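Local coordinates for AB hydrolase-1 domain-containing protein (Parabacteroides distasonis, PDB 4Q34) that is of unknown function but probably hydrolyses ester bonds, as a putative esterase of the alpha/beta hydrolase family, at residues Leu77-Cys82 against Leu312-Leu317; Arg115-Ile120 against Asp248-Thr253; Ala215-Leu220 against Trp262-Arg267; Gly280-Val285 against His318-Asp323. All coordinates share one frame; numbering follows the deposited sequence. Where two conformers were deposited one is given.

The four contacts show how an alpha/beta hydrolase joins helices and loops around its central, mixed sheet. Contacts 1 and 4 share helix 306-319, the last of the chain; their centres lie about 14 Å apart, and their segments alternate in sequence. Contacts 2 and 3 likewise have centres about 14 Å apart and alternate; they meet where Trp262 of helix 257-277 packs on Arg117 and Leu250. Contact 3 reaches contact 4 through that helix and strand 283-287, which follows it, by Leu266 against Val285. Contacts 2 and 3 are nested within the long loop closed by contact 1, whose centre is about 28 and 30 Å from theirs.

Contact 1: Leu77-Cys82 against Leu312-Leu317; sequences LRRRFC and LLSEWL
Arg79 and Phe81 reach across to Ser314 and Leu317, joining the end of helix 72-78 to helix 306-319, the last helix of this alpha/beta hydrolase fold. Helix 72-78 closes in a Schellman motif with Arg80, at positive phi, as its C-prime residue, and on either side of it Arg79 and Phe81 point toward the other helix. From CB the Arg79 chain runs extended through CG and CD to NE, with chi2 at 177°, and so spans a backbone separation of 8.9 Å between the CA atoms of Arg79 and Ser314. CD passes 3.8 Å from Ser314 OG; beyond it, NH1 donates to the same OG at 3.0 Å, with an N-H...O angle of 152°. The hydroxyl oxygen sits at the edge of the guanidinium, exactly in its plane. NH2 forms a salt bridge with Asp311, one turn earlier, so two side chains of helix 306-319 hold the group and should limit its rotation. Ser314 OG also makes a weak hydrogen bond to Ala310 O. Beside this polar pair lies a buried apolar one: the Phe81 ring and the Leu317 side chain meet at a slant, with CZ 3.9 Å from CD1 and CE2 4.1 Å from that same methyl.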
loop_
_atom_site.group_PDB
_atom_site.type_symbol
_atom_site.label_atom_id
_atom_site.label_comp_id
_atom_site.label_asym_id
_atom_site.label_seq_id
_atom_site.Cartn_x
_atom_site.Cartn_y
_atom_site.Cartn_z
ATOM N N LEU A 77 4.712 -17.791 -1.168
ATOM C CA LEU A 77 3.574 -18.239 -0.373
ATOM C C LEU A 77 3.165 -19.640 -0.811
ATOM O O LEU A 77 2.902 -20.506 0.034
ATOM C CB LEU A 77 2.398 -17.269 -0.558
ATOM C CG LEU A 77 1.155 -17.589 0.266
ATOM C CD1 LEU A 77 1.486 -17.564 1.746
ATOM C CD2 LEU A 77 0.055 -16.594 -0.089
ATOM N N ARG A 78 3.148 -19.873 -2.115
ATOM C CA ARG A 78 2.808 -21.201 -2.661
ATOM C C ARG A 78 3.807 -22.273 -2.223
ATOM O O ARG A 78 3.447 -23.451 -2.028
ATOM C CB ARG A 78 2.688 -21.134 -4.185
ATOM C CG ARG A 78 2.163 -22.426 -4.761
ATOM C CD ARG A 78 1.865 -22.273 -6.248
ATOM N NE ARG A 78 0.707 -21.405 -6.454
ATOM C CZ ARG A 78 0.760 -20.186 -6.977
ATOM N NH1 ARG A 78 1.905 -19.707 -7.442
ATOM N NH2 ARG A 78 -0.363 -19.484 -7.086
ATOM N N ARG A 79 5.042 -21.873 -2.042
ATOM C CA ARG A 79 6.126 -22.733 -1.573
ATOM C C ARG A 79 6.202 -22.877 -0.054
ATOM O O ARG A 79 7.187 -23.376 0.489
ATOM C CB ARG A 79 7.436 -22.203 -2.145
ATOM C CG ARG A 79 7.482 -22.299 -3.660
ATOM C CD ARG A 79 8.733 -21.727 -4.302
ATOM N NE ARG A 79 8.572 -21.779 -5.765
ATOM C CZ ARG A 79 9.555 -21.817 -6.654
ATOM N NH1 ARG A 79 10.837 -21.782 -6.278
ATOM N NH2 ARG A 79 9.231 -21.882 -7.945
ATOM N N ARG A 80 5.161 -22.381 0.599
ATOM C CA ARG A 80 4.892 -22.541 2.025
ATOM C C ARG A 80 5.717 -21.677 2.953
ATOM O O ARG A 80 5.917 -22.043 4.099
ATOM C CB ARG A 80 4.956 -24.010 2.444
ATOM C CG ARG A 80 3.949 -24.886 1.721
ATOM C CD ARG A 80 3.651 -26.177 2.502
ATOM N NE ARG A 80 4.692 -26.453 3.505
ATOM C CZ ARG A 80 5.801 -27.171 3.316
ATOM N NH1 ARG A 80 6.053 -27.771 2.157
ATOM N NH2 ARG A 80 6.656 -27.306 4.312
ATOM N N PHE A 81 6.224 -20.551 2.448
ATOM C CA PHE A 81 6.841 -19.555 3.308
ATOM C C PHE A 81 5.792 -18.517 3.741
ATOM O O PHE A 81 4.972 -18.061 2.921
ATOM C CB PHE A 81 7.971 -18.803 2.612
ATOM C CG PHE A 81 9.183 -19.632 2.291
ATOM C CD1 PHE A 81 9.228 -20.361 1.107
ATOM C CD2 PHE A 81 10.287 -19.663 3.143
ATOM C CE1 PHE A 81 10.346 -21.101 0.784
ATOM C CE2 PHE A 81 11.422 -20.380 2.804
ATOM C CZ PHE A 81 11.441 -21.099 1.610
ATOM N N CYS A 82 5.879 -18.096 5.010
ATOM C CA CYS A 82 5.259 -16.840 5.439
ATOM C C CYS A 82 5.951 -15.717 4.725
ATOM O O CYS A 82 7.189 -15.678 4.705
ATOM C CB CYS A 82 5.353 -16.598 6.948
ATOM S SG CYS A 82 4.583 -17.894 7.910
ATOM N N LEU A 312 16.377 -20.440 -8.019
ATOM C CA LEU A 312 17.746 -20.209 -7.554
ATOM C C LEU A 312 17.735 -19.805 -6.105
ATOM O O LEU A 312 18.527 -20.315 -5.301
ATOM C CB LEU A 312 18.450 -19.102 -8.341
ATOM C CG LEU A 312 19.034 -19.474 -9.691
ATOM C CD1 LEU A 312 19.500 -18.171 -10.314
ATOM C CD2 LEU A 312 20.164 -20.481 -9.539
ATOM N N LEU A 313 16.846 -18.884 -5.763
ATOM C CA LEU A 313 16.719 -18.498 -4.376
ATOM C C LEU A 313 16.272 -19.688 -3.480
ATOM O O LEU A 313 16.845 -19.898 -2.394
ATOM C CB LEU A 313 15.770 -17.300 -4.211
ATOM C CG LEU A 313 15.560 -16.797 -2.776
ATOM C CD1 LEU A 313 16.846 -16.442 -2.044
ATOM C CD2 LEU A 313 14.581 -15.633 -2.802
ATOM N N SER A 314 15.258 -20.430 -3.896
ATOM C CA SER A 314 14.797 -21.607 -3.103
ATOM C C SER A 314 15.954 -22.583 -2.870
ATOM O O SER A 314 16.083 -23.166 -1.827
ATOM C CB SER A 314 13.677 -22.364 -3.806
ATOM O OG SER A 314 12.449 -21.662 -3.763
ATOM N N GLU A 315 16.788 -22.781 -3.890
ATOM C CA GLU A 315 17.899 -23.674 -3.781
ATOM C C GLU A 315 18.866 -23.220 -2.674
ATOM O O GLU A 315 19.298 -24.003 -1.834
ATOM C CB GLU A 315 18.618 -23.802 -5.175
ATOM C CG GLU A 315 19.861 -24.680 -5.168
ATOM C CD GLU A 315 20.502 -24.820 -6.551
ATOM O OE1 GLU A 315 21.048 -23.815 -6.995
ATOM O OE2 GLU A 315 20.474 -25.930 -7.129
ATOM N N TRP A 316 19.233 -21.945 -2.713
ATOM C CA TRP A 316 20.147 -21.379 -1.709
ATOM C C TRP A 316 19.548 -21.486 -0.323
ATOM O O TRP A 316 20.211 -21.881 0.621
ATOM C CB TRP A 316 20.411 -19.932 -2.049
ATOM C CG TRP A 316 21.421 -19.295 -1.218
ATOM C CD1 TRP A 316 22.769 -19.430 -1.307
ATOM C CD2 TRP A 316 21.176 -18.386 -0.148
ATOM N NE1 TRP A 316 23.376 -18.660 -0.331
ATOM C CE2 TRP A 316 22.430 -18.015 0.384
ATOM C CE3 TRP A 316 20.023 -17.875 0.425
ATOM C CZ2 TRP A 316 22.558 -17.101 1.441
ATOM C CZ3 TRP A 316 20.156 -16.959 1.471
ATOM C CH2 TRP A 316 21.428 -16.599 1.954
ATOM N N LEU A 317 18.292 -21.101 -0.208
ATOM C CA LEU A 317 17.612 -21.179 1.085
ATOM C C LEU A 317 17.702 -22.618 1.588
ATOM O O LEU A 317 17.981 -22.863 2.761
ATOM C CB LEU A 317 16.172 -20.731 0.956
ATOM C CG LEU A 317 15.918 -19.251 0.679
ATOM C CD1 LEU A 317 14.443 -19.002 0.359
ATOM C CD2 LEU A 317 16.417 -18.394 1.827
#

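Contact 2: Arg115-Ile120 against Asp248-Thr253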
loop_
_atom_site.group_PDB
_atom_site.type_symbol
_atom_site.label_atom_id
_atom_site.label_comp_id
_atom_site.label_asym_id
_atom_site.label_seq_id
_atom_site.Cartn_x
_atom_site.Cartn_y
_atom_site.Cartn_z
ATOM N N ARG A 115 18.277 3.100 -16.489
ATOM C CA ARG A 115 18.860 2.791 -15.193
ATOM C C ARG A 115 18.529 1.366 -14.743
ATOM O O ARG A 115 19.334 0.711 -14.080
ATOM C CB ARG A 115 18.297 3.771 -14.154
ATOM C CG ARG A 115 18.687 3.495 -12.728
ATOM C CD ARG A 115 20.197 3.493 -12.567
ATOM N NE ARG A 115 20.607 3.536 -11.161
ATOM C CZ ARG A 115 21.876 3.688 -10.777
ATOM N NH1 ARG A 115 22.842 3.802 -11.683
ATOM N NH2 ARG A 115 22.170 3.757 -9.490
ATOM N N PHE A 116 17.335 0.908 -15.109
ATOM C CA PHE A 116 16.855 -0.441 -14.773
ATOM C C PHE A 116 17.277 -1.514 -15.776
ATOM O O PHE A 116 16.976 -2.697 -15.598
ATOM C CB PHE A 116 15.332 -0.430 -14.601
ATOM C CG PHE A 116 14.852 0.362 -13.393
ATOM C CD1 PHE A 116 15.715 0.637 -12.319
ATOM C CD2 PHE A 116 13.547 0.825 -13.331
ATOM C CE1 PHE A 116 15.268 1.315 -11.200
ATOM C CE2 PHE A 116 13.102 1.509 -12.212
ATOM C CZ PHE A 116 13.954 1.737 -11.143
ATOM N N ARG A 117 17.958 -1.063 -16.833
ATOM C CA ARG A 117 18.532 -1.908 -17.851
ATOM C C ARG A 117 17.454 -2.712 -18.580
ATOM O O ARG A 117 17.643 -3.870 -18.942
ATOM C CB ARG A 117 19.631 -2.773 -17.266
ATOM C CG ARG A 117 20.737 -1.985 -16.564
ATOM C CD ARG A 117 22.079 -2.735 -16.418
ATOM N NE ARG A 117 21.843 -4.132 -16.052
ATOM C CZ ARG A 117 21.508 -4.553 -14.845
ATOM N NH1 ARG A 117 21.403 -3.697 -13.839
ATOM N NH2 ARG A 117 21.203 -5.823 -14.655
ATOM N N VAL A 118 16.341 -2.064 -18.869
ATOM C CA VAL A 118 15.350 -2.646 -19.785
ATOM C C VAL A 118 15.873 -2.458 -21.210
ATOM O O VAL A 118 15.636 -3.277 -22.073
ATOM C CB VAL A 118 13.970 -1.982 -19.637
ATOM C CG1 VAL A 118 12.942 -2.605 -20.567
ATOM C CG2 VAL A 118 13.486 -2.103 -18.198
ATOM N N GLY A 119 16.637 -1.396 -21.407
ATOM C CA GLY A 119 17.156 -1.065 -22.741
ATOM C C GLY A 119 17.763 0.319 -22.734
ATOM O O GLY A 119 17.925 0.937 -21.700
ATOM N N ILE A 120 18.116 0.808 -23.908
ATOM C CA ILE A 120 18.490 2.208 -24.054
ATOM C C ILE A 120 17.312 2.854 -24.767
ATOM O O ILE A 120 17.101 2.659 -25.985
ATOM C CB ILE A 120 19.775 2.410 -24.880
ATOM C CG1 ILE A 120 20.936 1.591 -24.288
ATOM C CG2 ILE A 120 20.128 3.893 -24.945
ATOM C CD1 ILE A 120 21.233 1.903 -22.841
ATOM N N ASP A 248 21.747 -9.001 -16.190
ATOM C CA ASP A 248 22.476 -9.004 -17.477
ATOM C C ASP A 248 22.546 -7.604 -18.053
ATOM O O ASP A 248 22.079 -6.641 -17.452
ATOM C CB ASP A 248 21.709 -9.944 -18.414
ATOM C CG ASP A 248 22.581 -10.591 -19.459
ATOM O OD1 ASP A 248 23.738 -10.151 -19.649
ATOM O OD2 ASP A 248 22.075 -11.549 -20.097
ATOM N N ASN A 249 23.132 -7.475 -19.252
ATOM C CA ASN A 249 23.323 -6.163 -19.896
ATOM C C ASN A 249 24.074 -5.166 -19.011
ATOM O O ASN A 249 23.874 -3.976 -19.099
ATOM C CB ASN A 249 21.997 -5.608 -20.413
ATOM C CG ASN A 249 21.342 -6.550 -21.407
ATOM O OD1 ASN A 249 20.295 -7.177 -21.131
ATOM N ND2 ASN A 249 22.006 -6.742 -22.519
ATOM N N LEU A 250 25.039 -5.687 -18.262
ATOM C CA LEU A 250 25.988 -4.839 -17.572
ATOM C C LEU A 250 26.980 -4.355 -18.613
ATOM O O LEU A 250 27.662 -5.163 -19.182
ATOM C CB LEU A 250 26.689 -5.662 -16.488
ATOM C CG LEU A 250 25.759 -6.202 -15.382
ATOM C CD1 LEU A 250 26.587 -7.047 -14.408
ATOM C CD2 LEU A 250 25.031 -5.114 -14.635
ATOM N N PRO A 251 27.079 -3.046 -18.840
ATOM C CA PRO A 251 27.938 -2.621 -19.940
ATOM C C PRO A 251 29.452 -2.747 -19.604
ATOM O O PRO A 251 29.843 -2.669 -18.452
ATOM C CB PRO A 251 27.524 -1.162 -20.155
ATOM C CG PRO A 251 26.977 -0.730 -18.831
ATOM C CD PRO A 251 26.312 -1.932 -18.272
ATOM N N GLU A 252 30.301 -2.886 -20.618
ATOM C CA GLU A 252 31.747 -3.063 -20.410
ATOM C C GLU A 252 32.477 -1.729 -20.278
ATOM O O GLU A 252 33.570 -1.665 -19.705
ATOM C CB GLU A 252 32.349 -3.844 -21.573
ATOM C CG GLU A 252 31.878 -5.286 -21.627
ATOM C CD GLU A 252 32.382 -5.983 -22.870
ATOM O OE1 GLU A 252 33.607 -6.252 -22.934
ATOM O OE2 GLU A 252 31.558 -6.237 -23.783
ATOM N N THR A 253 31.877 -0.673 -20.818
ATOM C CA THR A 253 32.461 0.656 -20.726
ATOM C C THR A 253 31.515 1.583 -20.042
ATOM O O THR A 253 30.323 1.310 -19.935
ATOM C CB THR A 253 32.800 1.256 -22.116
ATOM O OG1 THR A 253 31.619 1.831 -22.719
ATOM C CG2 THR A 253 33.382 0.197 -23.011
HETATM O O HOH W 1 18.960 -6.244 -18.955
#
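Arg117 and Asn249 both adopt left-handed helical backbone angles, with positive phi, and their CA atoms, 6.7 Å apart, are the closest CA pair of the two segments. At Arg117 this conformation belongs to the Schellman motif that closes helix 109-115. The Arg117 side chain then carries the contact. Its chain folds at chi3 (-41°), turning the guanidinium so that NE and NH2 grip one atom side-on, the carbonyl oxygen of Asp248. NE donates at 2.9 Å to Asp248 O, almost in line with the carbonyl bond, while NH2 reaches the same oxygen at 3.0 Å on a lone pair in the carbonyl plane. Asp248 O lies close to the guanidinium plane for both bonds. Over one face of that group comes a methyl of Leu250, its CD2 3.6 Å from Arg117 CZ and above the centre of the group.

In this alpha/beta hydrolase fold the 248-253 loop leaves the C-terminal end of strand 242-246 of the central sheet and leads into helix 257-277. Asp248 OD2 accepts from the backbone N of Gly295, and its OD1 accepts from Asn249 N at 2.8 Å, approached from above the carboxylate plane. Arg117 NH1 turns to a salt bridge with Glu199, so the buried cation has a carboxylate partner besides the carbonyl. Alongside, a water lies 2.7 Å from both Arg117 O and Asn249 OD1, bridging the two segments.

Contact 3: Ala215-Leu220 against Trp262-Arg267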
loop_
_atom_site.group_PDB
_atom_site.type_symbol
_atom_site.label_atom_id
_atom_site.label_comp_id
_atom_site.label_asym_id
_atom_site.label_seq_id
_atom_site.Cartn_x
_atom_site.Cartn_y
_atom_site.Cartn_z
ATOM N N ALA A 215 35.821 0.668 -4.661
ATOM C CA ALA A 215 34.734 1.198 -3.816
ATOM C C ALA A 215 34.682 2.718 -3.755
ATOM O O ALA A 215 33.753 3.302 -3.171
ATOM C CB ALA A 215 34.904 0.662 -2.393
ATOM N N LYS A 216 35.724 3.352 -4.280
ATOM C CA LYS A 216 35.932 4.773 -4.060
ATOM C C LYS A 216 35.226 5.643 -5.088
ATOM O O LYS A 216 35.308 6.870 -5.010
ATOM C CB LYS A 216 37.430 5.083 -4.021
ATOM C CG LYS A 216 38.124 4.527 -2.780
ATOM C CD LYS A 216 39.545 5.060 -2.610
ATOM C CE LYS A 216 40.134 4.677 -1.261
ATOM N NZ LYS A 216 41.348 3.822 -1.366
ATOM N N PHE A 217 34.518 5.033 -6.040
ATOM C CA PHE A 217 33.795 5.840 -7.020
ATOM C C PHE A 217 32.615 6.508 -6.315
ATOM O O PHE A 217 32.098 5.978 -5.329
ATOM C CB PHE A 217 33.411 5.044 -8.281
ATOM C CG PHE A 217 32.385 3.959 -8.060
ATOM C CD1 PHE A 217 32.753 2.706 -7.555
ATOM C CD2 PHE A 217 31.053 4.170 -8.403
ATOM C CE1 PHE A 217 31.811 1.705 -7.379
ATOM C CE2 PHE A 217 30.108 3.169 -8.229
ATOM C CZ PHE A 217 30.486 1.932 -7.719
ATOM N N ILE A 218 32.285 7.720 -6.764
ATOM C CA ILE A 218 31.160 8.513 -6.248
ATOM C C ILE A 218 30.027 8.354 -7.242
ATOM O O ILE A 218 30.224 8.528 -8.458
ATOM C CB ILE A 218 31.491 10.025 -6.135
ATOM N N THR A 219 28.849 8.024 -6.736
ATOM C CA THR A 219 27.704 7.774 -7.596
ATOM C C THR A 219 27.132 9.046 -8.169
ATOM O O THR A 219 27.525 10.144 -7.779
ATOM C CB THR A 219 26.566 7.084 -6.837
ATOM O OG1 THR A 219 26.440 7.662 -5.540
ATOM C CG2 THR A 219 26.842 5.624 -6.703
ATOM N N LEU A 220 26.186 8.868 -9.097
ATOM C CA LEU A 220 25.325 9.947 -9.595
ATOM C C LEU A 220 24.547 10.610 -8.440
ATOM O O LEU A 220 24.284 11.817 -8.457
ATOM C CB LEU A 220 24.363 9.392 -10.652
ATOM C CG LEU A 220 24.993 8.873 -11.953
ATOM C CD1 LEU A 220 23.970 8.066 -12.743
ATOM C CD2 LEU A 220 25.561 10.018 -12.787
ATOM N N TRP A 262 26.101 -0.318 -12.342
ATOM C CA TRP A 262 25.779 -1.706 -11.994
ATOM C C TRP A 262 26.962 -2.631 -12.267
ATOM O O TRP A 262 27.244 -3.531 -11.515
ATOM C CB TRP A 262 24.493 -2.202 -12.687
ATOM C CG TRP A 262 23.328 -1.352 -12.376
ATOM C CD1 TRP A 262 22.625 -0.550 -13.244
ATOM C CD2 TRP A 262 22.713 -1.190 -11.087
ATOM N NE1 TRP A 262 21.616 0.098 -12.574
ATOM C CE2 TRP A 262 21.638 -0.286 -11.251
ATOM C CE3 TRP A 262 22.964 -1.725 -9.811
ATOM C CZ2 TRP A 262 20.845 0.135 -10.179
ATOM C CZ3 TRP A 262 22.124 -1.333 -8.734
ATOM C CH2 TRP A 262 21.086 -0.419 -8.937
ATOM N N THR A 263 27.667 -2.418 -13.366
ATOM C CA THR A 263 28.912 -3.137 -13.576
ATOM C C THR A 263 29.911 -2.967 -12.457
ATOM O O THR A 263 30.547 -3.939 -12.051
ATOM C CB THR A 263 29.577 -2.644 -14.884
ATOM O OG1 THR A 263 28.589 -2.697 -15.921
ATOM C CG2 THR A 263 30.741 -3.490 -15.254
ATOM N N ARG A 264 30.100 -1.723 -12.019
ATOM C CA ARG A 264 31.009 -1.421 -10.899
ATOM C C ARG A 264 30.553 -2.117 -9.622
ATOM O O ARG A 264 31.398 -2.598 -8.842
ATOM C CB ARG A 264 31.075 0.079 -10.584
ATOM C CG ARG A 264 31.272 1.000 -11.778
ATOM C CD ARG A 264 31.398 2.445 -11.299
ATOM N NE ARG A 264 32.790 2.833 -11.260
ATOM C CZ ARG A 264 33.410 3.533 -12.203
ATOM N NH1 ARG A 264 32.756 3.991 -13.267
ATOM N NH2 ARG A 264 34.695 3.791 -12.068
ATOM N N ARG A 265 29.235 -2.188 -9.428
ATOM C CA ARG A 265 28.666 -2.816 -8.226
ATOM C C ARG A 265 28.906 -4.324 -8.195
ATOM O O ARG A 265 29.273 -4.870 -7.153
ATOM C CB ARG A 265 27.189 -2.466 -8.080
ATOM C CG ARG A 265 27.094 -1.050 -7.538
ATOM C CD ARG A 265 25.711 -0.483 -7.717
ATOM N NE ARG A 265 25.659 0.784 -7.015
ATOM C CZ ARG A 265 24.677 1.648 -7.129
ATOM N NH1 ARG A 265 23.661 1.426 -7.950
ATOM N NH2 ARG A 265 24.743 2.757 -6.407
ATOM N N LEU A 266 28.760 -4.990 -9.344
ATOM C CA LEU A 266 29.076 -6.406 -9.430
ATOM C C LEU A 266 30.517 -6.637 -8.996
ATOM O O LEU A 266 30.774 -7.470 -8.127
ATOM C CB LEU A 266 28.813 -6.960 -10.833
ATOM C CG LEU A 266 29.208 -8.421 -11.035
ATOM C CD1 LEU A 266 28.577 -9.326 -10.010
ATOM C CD2 LEU A 266 28.911 -8.896 -12.459
ATOM N N ARG A 267 31.435 -5.860 -9.570
ATOM C CA ARG A 267 32.866 -5.967 -9.287
ATOM C C ARG A 267 33.117 -5.765 -7.790
ATOM O O ARG A 267 33.843 -6.515 -7.159
ATOM C CB ARG A 267 33.629 -4.918 -10.122
ATOM C CG ARG A 267 35.144 -4.921 -9.993
ATOM C CD ARG A 267 35.755 -3.631 -10.576
ATOM N NE ARG A 267 35.009 -3.124 -11.721
ATOM C CZ ARG A 267 35.094 -1.880 -12.181
ATOM N NH1 ARG A 267 35.886 -1.004 -11.590
ATOM N NH2 ARG A 267 34.384 -1.516 -13.233
#
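Phe217 and Arg264 make the aromatic part of the contact, the two side chains lying alongside and pointing opposite ways. The Arg264 chain is bent at chi3 (100°), which lays its CD methylene over one face of the ring: CD stands 3.4 Å from the centroid of the Phe217 ring, a CH-pi contact 16° off the normal. The cation-pi component is off-centre, with CZ of Arg264 4.8 Å from the Phe217 centroid and the ring and guanidinium planes 40° apart. NE comes within 3.4 Å of Phe217 CG, and Arg264 CB adds a contact of 3.5 Å with Phe217 CZ. The segments belong to the alpha/beta hydrolase domain: helix 257-277 flanks the central sheet, and residues 215-220 lie in the loop between strands 204-207 and 226-229, which form a separate two-stranded parallel sheet.

The second kind of contact is apolar against polar. Thr219 and Arg265 lie roughly perpendicular, with the methyl CG2 of Thr219 3.6 Å from NH2 of Arg265. Each polar end is engaged beyond the pair: Thr219 OG1 hydrogen-bonds to Lys223 O, and Arg265 NH2 forms a salt bridge with Glu225. Arg265 NH1 lies over one face of the Trp262 ring, displaced toward its rim.

Contact 4: Gly280-Val285 against His318-Asp323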
loop_
_atom_site.group_PDB
_atom_site.type_symbol
_atom_site.label_atom_id
_atom_site.label_comp_id
_atom_site.label_asym_id
_atom_site.label_seq_id
_atom_site.Cartn_x
_atom_site.Cartn_y
_atom_site.Cartn_z
ATOM N N GLY A 280 36.001 -15.597 7.529
ATOM C CA GLY A 280 35.080 -16.634 8.008
ATOM C C GLY A 280 33.622 -16.491 7.611
ATOM O O GLY A 280 32.759 -17.233 8.122
ATOM N N GLY A 281 33.316 -15.542 6.725
ATOM C CA GLY A 281 31.947 -15.337 6.304
ATOM C C GLY A 281 31.465 -16.353 5.275
ATOM O O GLY A 281 32.183 -17.268 4.898
ATOM N N ASP A 282 30.241 -16.130 4.825
ATOM C CA ASP A 282 29.563 -16.976 3.855
ATOM C C ASP A 282 28.763 -16.082 2.920
ATOM O O ASP A 282 27.535 -15.972 3.053
ATOM C CB ASP A 282 28.647 -17.938 4.592
ATOM C CG ASP A 282 27.904 -18.862 3.664
ATOM O OD1 ASP A 282 28.177 -18.842 2.445
ATOM O OD2 ASP A 282 27.054 -19.617 4.160
ATOM N N VAL A 283 29.477 -15.426 1.992
ATOM C CA VAL A 283 28.874 -14.525 1.049
ATOM C C VAL A 283 29.082 -15.063 -0.360
ATOM O O VAL A 283 30.192 -15.391 -0.725
ATOM C CB VAL A 283 29.506 -13.126 1.161
ATOM C CG1 VAL A 283 28.792 -12.157 0.250
ATOM C CG2 VAL A 283 29.517 -12.660 2.618
ATOM N N THR A 284 27.998 -15.151 -1.101
ATOM C CA THR A 284 27.991 -15.681 -2.477
ATOM C C THR A 284 27.485 -14.575 -3.370
ATOM O O THR A 284 26.470 -13.938 -3.061
ATOM C CB THR A 284 27.041 -16.889 -2.558
ATOM O OG1 THR A 284 27.470 -17.907 -1.635
ATOM C CG2 THR A 284 27.010 -17.487 -3.954
ATOM N N VAL A 285 28.187 -14.344 -4.478
ATOM C CA VAL A 285 27.738 -13.414 -5.470
ATOM C C VAL A 285 27.518 -14.161 -6.766
ATOM O O VAL A 285 28.424 -14.837 -7.224
ATOM C CB VAL A 285 28.746 -12.299 -5.693
ATOM C CG1 VAL A 285 28.236 -11.317 -6.734
ATOM C CG2 VAL A 285 29.038 -11.592 -4.376
ATOM N N HIS A 318 17.524 -23.596 0.684
ATOM C CA HIS A 318 17.574 -24.971 1.096
ATOM C C HIS A 318 18.967 -25.365 1.593
ATOM O O HIS A 318 19.103 -26.008 2.641
ATOM C CB HIS A 318 17.152 -25.870 -0.045
ATOM C CG HIS A 318 17.141 -27.296 0.333
ATOM N ND1 HIS A 318 16.177 -27.823 1.158
ATOM C CD2 HIS A 318 18.046 -28.274 0.126
ATOM C CE1 HIS A 318 16.456 -29.097 1.375
ATOM N NE2 HIS A 318 17.581 -29.392 0.750
ATOM N N THR A 319 20.012 -24.957 0.870
ATOM C CA THR A 319 21.363 -25.391 1.248
ATOM C C THR A 319 21.823 -24.746 2.553
ATOM O O THR A 319 22.758 -25.229 3.183
ATOM C CB THR A 319 22.409 -25.096 0.150
ATOM O OG1 THR A 319 22.503 -23.688 -0.024
ATOM C CG2 THR A 319 22.066 -25.773 -1.135
ATOM N N LYS A 320 21.221 -23.611 2.907
ATOM C CA LYS A 320 21.510 -22.954 4.167
ATOM C C LYS A 320 20.537 -23.368 5.277
ATOM O O LYS A 320 20.585 -22.837 6.400
ATOM C CB LYS A 320 21.525 -21.432 3.980
ATOM C CG LYS A 320 22.428 -20.921 2.889
ATOM C CD LYS A 320 23.865 -21.263 3.074
ATOM C CE LYS A 320 24.673 -20.810 1.861
ATOM N NZ LYS A 320 26.074 -21.227 2.056
ATOM N N ALA A 321 19.702 -24.369 5.009
ATOM C CA ALA A 321 18.762 -24.876 6.013
ATOM C C ALA A 321 17.818 -23.779 6.537
ATOM O O ALA A 321 17.456 -23.730 7.722
ATOM C CB ALA A 321 19.512 -25.567 7.154
ATOM N N LEU A 322 17.379 -22.920 5.634
ATOM C CA LEU A 322 16.471 -21.838 5.946
ATOM C C LEU A 322 15.032 -22.080 5.452
ATOM O O LEU A 322 14.221 -21.162 5.505
ATOM C CB LEU A 322 16.993 -20.530 5.344
ATOM C CG LEU A 322 18.421 -20.108 5.699
ATOM C CD1 LEU A 322 18.956 -19.089 4.697
ATOM C CD2 LEU A 322 18.487 -19.552 7.085
ATOM N N ASP A 323 14.737 -23.284 4.972
ATOM C CA ASP A 323 13.420 -23.637 4.468
ATOM C C ASP A 323 12.736 -24.688 5.333
ATOM O O ASP A 323 13.026 -24.870 6.533
ATOM C CB ASP A 323 13.495 -24.076 2.985
ATOM C CG ASP A 323 14.277 -25.324 2.771
ATOM O OD1 ASP A 323 14.875 -25.846 3.728
ATOM O OD2 ASP A 323 14.328 -25.772 1.593
ATOM O OXT ASP A 323 11.856 -25.446 4.863
HETATM O O HOH W 2 26.156 -20.267 -1.152
#
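Asp282 and Lys320 face each other with their CA atoms 10.0 Å apart, the one in the region where strand 283-287 begins, the other just past the end of helix 306-319. Both segments pass through Schellman motifs with a positive-phi C-prime residue: Gly280 closes helix 257-277, and Ala321 closes helix 306-319. The side chains of Asp282 and Lys320 approach head-on and meet as a salt bridge at the surface. Lys320 bends at chi2 (-60°) before running straight on through CD and CE to NZ, which lies 2.8 Å from Asp282 OD2 and approaches it on the syn lone pair. OD1 receives a weak hydrogen bond from the same NZ at 3.2 Å, so the ammonium straddles the carboxylate unevenly. A water 2.7 Å from Thr284 OG1 also accepts a weak bond from Lys320 NZ at 3.3 Å, giving a second, weak link through water. Within 318-323, His318 ND1 donates to Asp323 OD2 at 2.8 Å, and the terminal carboxylate of Asp323 pairs with Arg45. The arrangement joins strand 283-287, at one end of the central sheet, to the tail of the C-terminal helix of an alpha/beta hydrolase fold.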